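Local coordinates for beta2-microglobulin (Anolis carolinensis, PDB 7CPO), which serves as the light chain of the MHC class I molecule, pairing with its heavy chain and probably stabilising it for peptide presentation, at residues 3-8 against 84-89; 24-29 against 63-68. One frame throughout, in Å; residues are numbered along the deposited sequence.

Contact 1: 3-8 against 84-89; sequences KAPSVQ and HITLPQ
Pro5 and Thr86 bury the most surface where the N-terminal approach to the first strand lies against a type I turn, His84 to Leu87, closed by Leu87 N donating to His84 O at 2.7 Å. No hydrogen bond links the two segments, so the contact rests on packing around a side-chain pair within the turn. Thr86 has OG1 in the crowded position between the backbone N and the carbonyl carbon (chi1 62°), which sets it in the plane of the His84 imidazole, at its edge. There Thr86 OG1 is hydrogen-bonded to His84 ND1 at 2.9 Å and nearly straight, 166°, and the bond fixes the rotation of both groups. Thr86 OG1 also lies 3.1 Å from Ala4 CA, the position of closest backbone approach, while the methyl CG2 turns to the carbonyl of Lys3.

The Pro5 ring packs on the turn through CD and CG. Pro5 CD lies 3.5 Å from His84 ND1 and approaches the imidazole obliquely, and Pro5 CG meets Leu87 CD1 tip to tip at 4.1 Å. His84 itself, with CG anti to the backbone N (chi1 -173°), brings CE1 to 3.2 Å from Lys3 O. Its far nitrogen NE2 is hydrogen-bonded to Pro32 O, so the ring is held at both nitrogens, and Phe30 meets it edge-to-face.

In the C1-set immunoglobulin fold this packing fastens the N-terminal segment leading into strand 6-11 onto the loop between strands 78-83 and 91-94 of the opposing sheet, with Pro5 and Leu87 both resting on Val82 and Pro5 also touching Phe30 of strand 21-30.

Contact 2: 24-29 against 63-68; sequences HCYAES and ERLVYA
Strands 24-28 and 63-68 meet as antiparallel neighbours, the two central strands of one four-stranded sheet of the immunoglobulin domain. The axes of strands 24-28 and 63-68 approach to 4.6 Å and their directions differ by 171°. Two hydrogen-bonded pairs hold the backbones: Cys25 with Val66, and Ala27 with Arg64. In each pair the N-H of strand 24-28 gives the straighter bond, Cys25 N to Val66 O at 2.7 Å and Ala27 N to Arg64 O at 3.1 Å (173°), running nearly along the C=O axis. The return bonds, from Val66 N and Arg64 N, are more bent and lie in the carbonyl planes.

Cys25, Ala27 and Val66 face inward, between the two sheets. Cys25, with SG anti to its backbone N, bonds to Cys80 on the other sheet in the intersheet disulfide characteristic of immunoglobulin domains, and both Cys25 and Val66 pack on Ile37 there. Arg64 shares this face, but its end leads away from strand 24-28, and Arg64 NH1 is hydrogen-bonded to Ser52 O.

On the other face, His24, Tyr26, Glu28 and Tyr67 touch the MHC class I heavy chain, and Leu65 lies on the same face. His24 and Tyr67 run side by side, His24 CD2 lying 3.7 Å from Tyr67 CB, and His24 NE2 is hydrogen-bonded to Ser239 N of the heavy chain. Leu65 reaches across with CD1 at 4.0 Å from both His24 CB and Tyr26 CB. The phenol of Tyr26, with CG anti to the backbone N, lies alongside Glu63, Tyr26 OH 3.6 Å from Glu63 CB, its ring turned 64° from the carboxylate. Lys57 makes salt bridges to both Glu28 and Glu63, and would be expected to ease the repulsion of carboxylates whose atoms Glu28 OE1 and Glu63 OE2 stand 4.5 Å apart.

Contact 1 and contact 2, their centres about 13 Å apart, are joined through the neighbouring strands 6-11 and 21-30. Ser6 N lies 2.9 Å from Glu28 O and Gln8 O 2.9 Å from Tyr26 N, both probable hydrogen bonds, so the strand that leaves contact 1 becomes the next strand beside contact 2 in the same sheet. Val7 also packs here, CG1 on Tyr26 O. The centre of contact 2 is about 5 Å from the centre of the chain, that of contact 1 about 12 Å, near the surface. Segments 3-8 and 24-29 both reach the MHC class I heavy chain: Gln8 NE2 is hydrogen-bonded to Leu234 O and Ser236 OG of the heavy chain, and Tyr26 packs on the same Ser236.

Contact 1: 3-8 against 84-89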
ATOM      1  N   LYS B   3      14.546   5.960   5.641  1.00 39.94           N
ATOM      2  CA  LYS B   3      14.083   6.412   4.341  1.00 31.00           C
ATOM      3  C   LYS B   3      13.013   7.473   4.530  1.00 33.98           C
ATOM      4  O   LYS B   3      12.128   7.335   5.377  1.00 38.10           O
ATOM      5  CB  LYS B   3      13.552   5.242   3.505  1.00 33.69           C
ATOM      6  CG  LYS B   3      14.637   4.245   3.123  1.00 35.76           C
ATOM      7  CD  LYS B   3      14.077   2.861   2.836  1.00 31.74           C
ATOM      8  CE  LYS B   3      15.171   1.810   2.736  1.00 31.67           C
ATOM      9  NZ  LYS B   3      14.781   0.704   1.815  1.00 29.95           N
ATOM     10  N   ALA B   4      13.110   8.526   3.754  1.00 35.10           N
ATOM     11  CA  ALA B   4      12.212   9.650   3.905  1.00 33.25           C
ATOM     12  C   ALA B   4      10.920   9.399   3.136  1.00 31.84           C
ATOM     13  O   ALA B   4      10.913   8.670   2.144  1.00 34.50           O
ATOM     14  CB  ALA B   4      12.871  10.932   3.407  1.00 30.39           C
ATOM     15  N   PRO B   5       9.813   9.976   3.584  1.00 31.37           N
ATOM     16  CA  PRO B   5       8.547   9.779   2.873  1.00 28.56           C
ATOM     17  C   PRO B   5       8.496  10.503   1.532  1.00 32.72           C
ATOM     18  O   PRO B   5       8.931  11.647   1.406  1.00 42.04           O
ATOM     19  CB  PRO B   5       7.505  10.345   3.850  1.00 25.38           C
ATOM     20  CG  PRO B   5       8.264  11.185   4.803  1.00 25.57           C
ATOM     21  CD  PRO B   5       9.601  10.529   4.932  1.00 29.27           C
ATOM     22  N   SER B   6       7.962   9.807   0.526  1.00 33.83           N
ATOM     23  CA  SER B   6       7.437  10.437  -0.682  1.00 27.60           C
ATOM     24  C   SER B   6       5.955  10.708  -0.458  1.00 32.48           C
ATOM     25  O   SER B   6       5.199   9.794  -0.097  1.00 30.94           O
ATOM     26  CB  SER B   6       7.616   9.534  -1.900  1.00 21.28           C
ATOM     27  OG  SER B   6       8.989   9.351  -2.186  1.00 52.33           O
ATOM     28  N   VAL B   7       5.539  11.954  -0.666  1.00 32.52           N
ATOM     29  CA  VAL B   7       4.237  12.431  -0.222  1.00 24.67           C
ATOM     30  C   VAL B   7       3.496  13.045  -1.404  1.00 26.21           C
ATOM     31  O   VAL B   7       4.108  13.565  -2.339  1.00 33.13           O
ATOM     32  CB  VAL B   7       4.406  13.437   0.942  1.00 26.22           C
ATOM     33  CG1 VAL B   7       3.052  14.032   1.410  1.00 30.42           C
ATOM     34  CG2 VAL B   7       5.120  12.761   2.089  1.00 22.22           C
ATOM     35  N   GLN B   8       2.167  12.959  -1.370  1.00 24.78           N
ATOM     36  CA  GLN B   8       1.324  13.483  -2.433  1.00 23.68           C
ATOM     37  C   GLN B   8      -0.022  13.877  -1.840  1.00 26.30           C
ATOM     38  O   GLN B   8      -0.573  13.155  -1.007  1.00 28.16           O
ATOM     39  CB  GLN B   8       1.155  12.446  -3.544  1.00 26.20           C
ATOM     40  CG  GLN B   8       0.259  12.840  -4.681  1.00 28.26           C
ATOM     41  CD  GLN B   8       0.680  12.177  -5.979  1.00 30.53           C
ATOM     42  OE1 GLN B   8       1.702  12.538  -6.564  1.00 36.21           O
ATOM     43  NE2 GLN B   8      -0.102  11.195  -6.433  1.00 23.90           N
ATOM     44  N   HIS B  84       8.500  13.149  10.355  1.00 45.30           N
ATOM     45  CA  HIS B  84       9.136  11.837  10.295  1.00 44.76           C
ATOM     46  C   HIS B  84      10.586  11.954  10.737  1.00 41.19           C
ATOM     47  O   HIS B  84      11.210  13.006  10.595  1.00 48.94           O
ATOM     48  CB  HIS B  84       9.064  11.239   8.883  1.00 41.83           C
ATOM     49  CG  HIS B  84       9.558   9.829   8.796  1.00 40.54           C
ATOM     50  ND1 HIS B  84      10.690   9.478   8.093  1.00 44.14           N
ATOM     51  CD2 HIS B  84       9.076   8.680   9.326  1.00 41.03           C
ATOM     52  CE1 HIS B  84      10.882   8.175   8.191  1.00 33.03           C
ATOM     53  NE2 HIS B  84       9.913   7.667   8.930  1.00 39.58           N
ATOM     54  N   ILE B  85      11.124  10.833  11.231  1.00 43.08           N
ATOM     55  CA  ILE B  85      12.480  10.788  11.784  1.00 43.90           C
ATOM     56  C   ILE B  85      13.525  11.282  10.791  1.00 45.58           C
ATOM     57  O   ILE B  85      14.577  11.790  11.194  1.00 52.71           O
ATOM     58  CB  ILE B  85      12.798   9.355  12.250  1.00 51.36           C
ATOM     59  CG1 ILE B  85      14.126   9.304  13.001  1.00 55.67           C
ATOM     60  CG2 ILE B  85      12.821   8.418  11.073  1.00 52.70           C
ATOM     61  CD1 ILE B  85      13.961   9.372  14.482  1.00 48.32           C
ATOM     62  N   THR B  86      13.273  11.127   9.490  1.00 42.74           N
ATOM     63  CA  THR B  86      14.191  11.603   8.461  1.00 37.24           C
ATOM     64  C   THR B  86      14.003  13.075   8.125  1.00 45.66           C
ATOM     65  O   THR B  86      14.799  13.624   7.358  1.00 52.83           O
ATOM     66  CB  THR B  86      14.018  10.790   7.181  1.00 48.04           C
ATOM     67  OG1 THR B  86      12.680  10.968   6.680  1.00 39.22           O
ATOM     68  CG2 THR B  86      14.286   9.315   7.454  1.00 43.62           C
ATOM     69  N   LEU B  87      12.966  13.717   8.653  1.00 49.67           N
ATOM     70  CA  LEU B  87      12.668  15.105   8.321  1.00 59.00           C
ATOM     71  C   LEU B  87      13.009  15.986   9.513  1.00 60.55           C
ATOM     72  O   LEU B  87      12.243  16.027  10.492  1.00 55.12           O
ATOM     73  CB  LEU B  87      11.196  15.271   7.932  1.00 43.53           C
ATOM     74  CG  LEU B  87      10.747  14.443   6.727  1.00 42.09           C
ATOM     75  CD1 LEU B  87       9.313  14.793   6.333  1.00 40.14           C
ATOM     76  CD2 LEU B  87      11.707  14.628   5.563  1.00 46.30           C
ATOM     77  N   PRO B  88      14.138  16.704   9.487  1.00 64.26           N
ATOM     78  CA  PRO B  88      14.526  17.505  10.664  1.00 65.51           C
ATOM     79  C   PRO B  88      13.493  18.558  11.051  1.00 72.62           C
ATOM     80  O   PRO B  88      13.251  18.780  12.248  1.00 58.16           O
ATOM     81  CB  PRO B  88      15.864  18.126  10.231  1.00 63.57           C
ATOM     82  CG  PRO B  88      16.377  17.212   9.136  1.00 59.19           C
ATOM     83  CD  PRO B  88      15.151  16.745   8.415  1.00 55.52           C
ATOM     84  N   GLN B  89      12.863  19.204  10.066  1.00 61.29           N
ATOM     85  CA  GLN B  89      11.723  20.072  10.310  1.00 60.87           C
ATOM     86  C   GLN B  89      10.462  19.446   9.728  1.00 55.60           C
ATOM     87  O   GLN B  89      10.554  18.636   8.810  1.00 58.55           O
ATOM     88  CB  GLN B  89      11.942  21.449   9.674  1.00 62.96           C
ATOM     89  CG  GLN B  89      13.299  22.034   9.992  1.00 64.50           C
ATOM     90  CD  GLN B  89      13.304  22.764  11.328  1.00 74.50           C
ATOM     91  OE1 GLN B  89      12.421  22.563  12.172  1.00 73.06           O
ATOM     92  NE2 GLN B  89      14.302  23.617  11.527  1.00 76.06           N
TER

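Contact 2: 24-29 against 63-68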
ATOM      1  N   HIS B  24      -6.999  14.183   0.327  1.00 24.85           N
ATOM      2  CA  HIS B  24      -6.122  13.084   0.715  1.00 27.41           C
ATOM      3  C   HIS B  24      -4.693  13.563   0.878  1.00 25.96           C
ATOM      4  O   HIS B  24      -4.220  14.410   0.120  1.00 30.03           O
ATOM      5  CB  HIS B  24      -6.103  11.954  -0.322  1.00 23.79           C
ATOM      6  CG  HIS B  24      -7.455  11.458  -0.730  1.00 30.72           C
ATOM      7  ND1 HIS B  24      -8.272  12.153  -1.600  1.00 26.07           N
ATOM      8  CD2 HIS B  24      -8.112  10.308  -0.429  1.00 22.94           C
ATOM      9  CE1 HIS B  24      -9.383  11.461  -1.801  1.00 31.21           C
ATOM     10  NE2 HIS B  24      -9.312  10.338  -1.102  1.00 28.14           N
ATOM     11  N   CYS B  25      -3.993  12.975   1.842  1.00 30.34           N
ATOM     12  CA  CYS B  25      -2.543  13.067   1.928  1.00 24.13           C
ATOM     13  C   CYS B  25      -1.972  11.656   2.049  1.00 27.01           C
ATOM     14  O   CYS B  25      -2.391  10.876   2.913  1.00 26.96           O
ATOM     15  CB  CYS B  25      -2.110  13.949   3.101  1.00 22.53           C
ATOM     16  SG  CYS B  25      -0.300  14.078   3.255  1.00 31.74           S
ATOM     17  N   TYR B  26      -1.020  11.327   1.181  1.00 28.22           N
ATOM     18  CA  TYR B  26      -0.529   9.963   1.034  1.00 22.84           C
ATOM     19  C   TYR B  26       0.989   9.952   1.104  1.00 24.84           C
ATOM     20  O   TYR B  26       1.656  10.715   0.398  1.00 31.01           O
ATOM     21  CB  TYR B  26      -1.013   9.357  -0.280  1.00 22.84           C
ATOM     22  CG  TYR B  26      -0.524   7.958  -0.523  1.00 31.31           C
ATOM     23  CD1 TYR B  26      -0.944   6.901   0.275  1.00 24.98           C
ATOM     24  CD2 TYR B  26       0.364   7.687  -1.556  1.00 30.14           C
ATOM     25  CE1 TYR B  26      -0.491   5.612   0.045  1.00 25.48           C
ATOM     26  CE2 TYR B  26       0.821   6.411  -1.785  1.00 24.83           C
ATOM     27  CZ  TYR B  26       0.394   5.376  -0.981  1.00 26.24           C
ATOM     28  OH  TYR B  26       0.851   4.099  -1.210  1.00 26.99           O
ATOM     29  N   ALA B  27       1.527   9.102   1.965  1.00 20.15           N
ATOM     30  CA  ALA B  27       2.955   8.972   2.177  1.00 23.01           C
ATOM     31  C   ALA B  27       3.354   7.532   1.920  1.00 26.62           C
ATOM     32  O   ALA B  27       2.632   6.605   2.288  1.00 30.88           O
ATOM     33  CB  ALA B  27       3.357   9.366   3.596  1.00 21.63           C
ATOM     34  N   GLU B  28       4.508   7.348   1.294  1.00 28.36           N
ATOM     35  CA  GLU B  28       4.976   6.015   0.975  1.00 26.97           C
ATOM     36  C   GLU B  28       6.496   6.043   0.939  1.00 27.66           C
ATOM     37  O   GLU B  28       7.117   7.105   0.999  1.00 32.45           O
ATOM     38  CB  GLU B  28       4.370   5.515  -0.347  1.00 31.26           C
ATOM     39  CG  GLU B  28       4.890   6.184  -1.618  1.00 28.02           C
ATOM     40  CD  GLU B  28       4.506   5.402  -2.869  1.00 33.43           C
ATOM     41  OE1 GLU B  28       3.618   4.535  -2.765  1.00 37.98           O
ATOM     42  OE2 GLU B  28       5.072   5.646  -3.956  1.00 42.23           O
ATOM     43  N   SER B  29       7.088   4.852   0.889  1.00 24.03           N
ATOM     44  CA  SER B  29       8.519   4.659   0.691  1.00 22.17           C
ATOM     45  C   SER B  29       9.357   5.088   1.894  1.00 25.07           C
ATOM     46  O   SER B  29      10.552   5.330   1.750  1.00 29.33           O
ATOM     47  CB  SER B  29       8.988   5.380  -0.577  1.00 27.25           C
ATOM     48  OG  SER B  29       8.229   4.939  -1.692  1.00 37.62           O
ATOM     49  N   GLU B  63       3.407   2.547   3.906  1.00 30.90           N
ATOM     50  CA  GLU B  63       2.437   3.417   3.247  1.00 30.73           C
ATOM     51  C   GLU B  63       1.350   3.801   4.244  1.00 32.29           C
ATOM     52  O   GLU B  63       0.987   3.013   5.123  1.00 25.24           O
ATOM     53  CB  GLU B  63       1.753   2.761   2.034  1.00 23.33           C
ATOM     54  CG  GLU B  63       2.603   1.795   1.252  1.00 31.70           C
ATOM     55  CD  GLU B  63       1.780   0.935   0.300  1.00 41.38           C
ATOM     56  OE1 GLU B  63       0.692   0.454   0.709  1.00 39.70           O
ATOM     57  OE2 GLU B  63       2.221   0.750  -0.859  1.00 37.19           O
ATOM     58  N   ARG B  64       0.810   5.010   4.074  1.00 40.93           N
ATOM     59  CA  ARG B  64      -0.218   5.535   4.966  1.00 26.14           C
ATOM     60  C   ARG B  64      -1.036   6.583   4.229  1.00 32.92           C
ATOM     61  O   ARG B  64      -0.474   7.508   3.629  1.00 28.60           O
ATOM     62  CB  ARG B  64       0.404   6.141   6.228  1.00 29.44           C
ATOM     63  CG  ARG B  64      -0.604   6.799   7.173  1.00 40.79           C
ATOM     64  CD  ARG B  64      -1.309   5.763   8.031  1.00 46.57           C
ATOM     65  NE  ARG B  64      -0.432   5.256   9.081  1.00 53.54           N
ATOM     66  CZ  ARG B  64      -0.771   4.304   9.940  1.00 57.04           C
ATOM     67  NH1 ARG B  64      -1.974   3.750   9.875  1.00 58.83           N
ATOM     68  NH2 ARG B  64       0.091   3.915  10.870  1.00 58.41           N
ATOM     69  N   LEU B  65      -2.355   6.448   4.294  1.00 31.10           N
ATOM     70  CA  LEU B  65      -3.284   7.374   3.668  1.00 26.53           C
ATOM     71  C   LEU B  65      -4.094   8.080   4.747  1.00 33.19           C
ATOM     72  O   LEU B  65      -4.525   7.455   5.721  1.00 30.76           O
ATOM     73  CB  LEU B  65      -4.215   6.648   2.697  1.00 20.83           C
ATOM     74  CG  LEU B  65      -5.272   7.540   2.046  1.00 32.57           C
ATOM     75  CD1 LEU B  65      -4.653   8.532   1.036  1.00 20.04           C
ATOM     76  CD2 LEU B  65      -6.317   6.667   1.398  1.00 19.89           C
ATOM     77  N   VAL B  66      -4.278   9.389   4.576  1.00 34.37           N
ATOM     78  CA  VAL B  66      -4.968  10.248   5.530  1.00 22.75           C
ATOM     79  C   VAL B  66      -5.915  11.129   4.740  1.00 26.20           C
ATOM     80  O   VAL B  66      -5.514  11.730   3.737  1.00 30.80           O
ATOM     81  CB  VAL B  66      -3.980  11.106   6.341  1.00 31.86           C
ATOM     82  CG1 VAL B  66      -4.721  11.934   7.373  1.00 31.72           C
ATOM     83  CG2 VAL B  66      -2.929  10.215   7.027  1.00 32.28           C
ATOM     84  N   TYR B  67      -7.171  11.198   5.163  1.00 25.01           N
ATOM     85  CA  TYR B  67      -8.132  11.919   4.343  1.00 24.85           C
ATOM     86  C   TYR B  67      -9.286  12.433   5.194  1.00 30.52           C
ATOM     87  O   TYR B  67      -9.474  12.031   6.347  1.00 28.76           O
ATOM     88  CB  TYR B  67      -8.639  11.047   3.186  1.00 25.37           C
ATOM     89  CG  TYR B  67      -9.346   9.788   3.626  1.00 26.26           C
ATOM     90  CD1 TYR B  67     -10.727   9.755   3.766  1.00 30.96           C
ATOM     91  CD2 TYR B  67      -8.635   8.631   3.897  1.00 34.06           C
ATOM     92  CE1 TYR B  67     -11.383   8.601   4.183  1.00 33.77           C
ATOM     93  CE2 TYR B  67      -9.284   7.464   4.309  1.00 32.88           C
ATOM     94  CZ  TYR B  67     -10.656   7.458   4.448  1.00 43.10           C
ATOM     95  OH  TYR B  67     -11.294   6.304   4.856  1.00 45.73           O
ATOM     96  N   ALA B  68     -10.058  13.346   4.597  1.00 36.01           N
ATOM     97  CA  ALA B  68     -11.175  14.000   5.262  1.00 27.72           C
ATOM     98  C   ALA B  68     -12.094  14.587   4.209  1.00 23.48           C
ATOM     99  O   ALA B  68     -11.633  15.060   3.170  1.00 32.51           O
ATOM    100  CB  ALA B  68     -10.712  15.101   6.218  1.00 26.82           C
TER